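Local coordinates for protein neural cell adhesion molecule 1, 140 kDa isoform (Homo sapiens, PDB 2E3V) that probably mediates adhesion between neural cells as a membrane glycoprotein, here represented by its first fibronectin type III domain, at residues P8-D14 / V25-P30. Sequence-based numbering, arbitrary orientation.
Sequences PSSPSID and VQFDEP
This is the antiparallel pairing of the first two strands of a fibronectin type III domain, A and B, at the outer edge of the three-stranded sheet of the beta sandwich. Residues 12-14 run against 25-28, their short axes 4.3 Å apart at closest and 128° between directions, so the pair is strongly twisted. Ser12 and Asp28 form a hydrogen-bonded pair: Ser12 N to Asp28 O is 2.9 Å, Asp28 N to Ser12 O 2.8 Å. Ile13 and Phe27 follow as a non-hydrogen-bonded pair, CA to CA 4.1 Å, and Asp14 N then donates to Gln26 O at 2.7 Å. Before the strand, residues 8-11 stay extended, with psi from 138° to 166°, alongside Glu29 and Pro30.

The Ile13 and Phe27 side chains share the inward face. Ile13 CG2 lies 3.7 Å from Val25 CG1; Phe27, chi1 p, puts CD1 3.8 Å from Pro11 CB and reaches Tyr41 and Leu84 of the opposing sheet. Glu29 (chi1 t, chi2 p), also on the inner side beside Ile38, Tyr41 and Ala86 of that sheet, turns toward residues 8-11, OE2 2.7 Å from Ser9 O. On the outward face, Ser12 OG (chi1 t) donates to Asp14 OD1 at 3.1 Å.

Asp14 OD2 sits just 2.5 Å from Asp28 OD1. Two charged carboxylates would repel at this distance, so one acid is probably protonated; Glu29 OE2 beside Ser9 O suggests the same for Glu29.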
loop_
_atom_site.group_PDB
_atom_site.type_symbol
_atom_site.label_atom_id
_atom_site.label_comp_id
_atom_site.label_asym_id
_atom_site.label_seq_id
_atom_site.Cartn_x
_atom_site.Cartn_y
_atom_site.Cartn_z
ATOM N N PRO A 8 -4.445 -15.114 -2.803
ATOM C CA PRO A 8 -4.799 -14.925 -1.393
ATOM C C PRO A 8 -5.875 -13.857 -1.229
ATOM O O PRO A 8 -6.134 -13.100 -2.163
ATOM C CB PRO A 8 -3.489 -14.439 -0.751
ATOM C CG PRO A 8 -2.466 -14.391 -1.835
ATOM C CD PRO A 8 -3.170 -14.462 -3.143
ATOM N N SER A 9 -6.492 -13.796 -0.051
ATOM C CA SER A 9 -7.522 -12.794 0.216
ATOM C C SER A 9 -6.930 -11.383 0.185
ATOM O O SER A 9 -5.708 -11.200 0.312
ATOM C CB SER A 9 -8.278 -13.090 1.525
ATOM O OG SER A 9 -7.397 -13.277 2.615
ATOM N N SER A 10 -7.783 -10.388 -0.023
ATOM C CA SER A 10 -7.292 -9.023 -0.105
ATOM C C SER A 10 -6.867 -8.520 1.270
ATOM O O SER A 10 -7.522 -8.818 2.276
ATOM C CB SER A 10 -8.338 -8.094 -0.721
ATOM O OG SER A 10 -9.506 -8.058 0.064
ATOM N N PRO A 11 -5.729 -7.808 1.326
ATOM C CA PRO A 11 -5.323 -7.168 2.567
ATOM C C PRO A 11 -6.367 -6.147 3.012
ATOM O O PRO A 11 -7.213 -5.714 2.213
ATOM C CB PRO A 11 -4.033 -6.442 2.173
ATOM C CG PRO A 11 -3.517 -7.180 0.992
ATOM C CD PRO A 11 -4.738 -7.616 0.252
ATOM N N SER A 12 -6.303 -5.777 4.279
ATOM C CA SER A 12 -7.151 -4.734 4.816
ATOM C C SER A 12 -6.225 -3.631 5.287
ATOM O O SER A 12 -5.406 -3.858 6.177
ATOM C CB SER A 12 -7.987 -5.276 5.983
ATOM O OG SER A 12 -8.589 -4.220 6.719
ATOM N N ILE A 13 -6.342 -2.447 4.685
ATOM C CA ILE A 13 -5.522 -1.300 5.096
ATOM C C ILE A 13 -6.101 -0.772 6.406
ATOM O O ILE A 13 -7.299 -0.486 6.489
ATOM C CB ILE A 13 -5.447 -0.204 4.006
ATOM C CG1 ILE A 13 -4.760 -0.774 2.759
ATOM C CG2 ILE A 13 -4.686 1.039 4.532
ATOM C CD1 ILE A 13 -4.849 0.109 1.516
ATOM N N ASP A 14 -5.251 -0.673 7.427
ATOM C CA ASP A 14 -5.706 -0.333 8.776
ATOM C C ASP A 14 -5.214 0.990 9.313
ATOM O O ASP A 14 -5.809 1.563 10.232
ATOM C CB ASP A 14 -5.288 -1.452 9.726
ATOM C CG ASP A 14 -5.951 -2.759 9.381
ATOM O OD1 ASP A 14 -7.145 -2.733 9.012
ATOM O OD2 ASP A 14 -5.278 -3.803 9.455
ATOM N N VAL A 25 1.946 2.522 4.668
ATOM C CA VAL A 25 0.621 1.915 4.631
ATOM C C VAL A 25 0.655 0.590 5.372
ATOM O O VAL A 25 1.344 -0.344 4.943
ATOM C CB VAL A 25 0.146 1.667 3.177
ATOM C CG1 VAL A 25 -1.222 0.980 3.174
ATOM C CG2 VAL A 25 0.096 2.991 2.390
ATOM N N GLN A 26 -0.074 0.525 6.486
ATOM C CA GLN A 26 -0.173 -0.696 7.271
ATOM C C GLN A 26 -1.470 -1.417 7.020
ATOM O O GLN A 26 -2.544 -0.812 6.970
ATOM C CB GLN A 26 0.005 -0.446 8.761
ATOM C CG GLN A 26 1.465 -0.437 9.191
ATOM C CD GLN A 26 1.612 -0.282 10.683
ATOM O OE1 GLN A 26 2.238 -1.118 11.351
ATOM N NE2 GLN A 26 0.997 0.760 11.230
ATOM N N PHE A 27 -1.355 -2.732 6.905
ATOM C CA PHE A 27 -2.477 -3.565 6.558
ATOM C C PHE A 27 -2.408 -4.866 7.333
ATOM O O PHE A 27 -1.379 -5.209 7.936
ATOM C CB PHE A 27 -2.418 -3.881 5.052
ATOM C CG PHE A 27 -1.171 -4.633 4.646
ATOM C CD1 PHE A 27 -1.140 -6.025 4.669
ATOM C CD2 PHE A 27 -0.024 -3.946 4.264
ATOM C CE1 PHE A 27 0.025 -6.714 4.309
ATOM C CE2 PHE A 27 1.141 -4.630 3.906
ATOM C CZ PHE A 27 1.160 -6.012 3.927
ATOM N N ASP A 28 -3.517 -5.587 7.325
ATOM C CA ASP A 28 -3.522 -6.916 7.876
ATOM C C ASP A 28 -3.839 -7.855 6.734
ATOM O O ASP A 28 -4.510 -7.482 5.769
ATOM C CB ASP A 28 -4.512 -7.060 9.044
ATOM C CG ASP A 28 -5.967 -6.935 8.624
ATOM O OD1 ASP A 28 -6.529 -5.838 8.791
ATOM O OD2 ASP A 28 -6.555 -7.932 8.150
ATOM N N GLU A 29 -3.348 -9.078 6.864
ATOM C CA GLU A 29 -3.560 -10.124 5.885
ATOM C C GLU A 29 -3.555 -11.443 6.655
ATOM O O GLU A 29 -2.719 -11.614 7.543
ATOM C CB GLU A 29 -2.418 -10.083 4.867
ATOM C CG GLU A 29 -2.426 -11.174 3.813
ATOM C CD GLU A 29 -3.531 -11.025 2.793
ATOM O OE1 GLU A 29 -4.188 -9.967 2.769
ATOM O OE2 GLU A 29 -3.751 -11.973 2.011
ATOM N N PRO A 30 -4.479 -12.375 6.335
ATOM C CA PRO A 30 -4.487 -13.642 7.079
ATOM C C PRO A 30 -3.153 -14.389 7.037
ATOM O O PRO A 30 -2.409 -14.297 6.048
ATOM C CB PRO A 30 -5.578 -14.449 6.373
ATOM C CG PRO A 30 -6.494 -13.410 5.829
ATOM C CD PRO A 30 -5.559 -12.345 5.332
#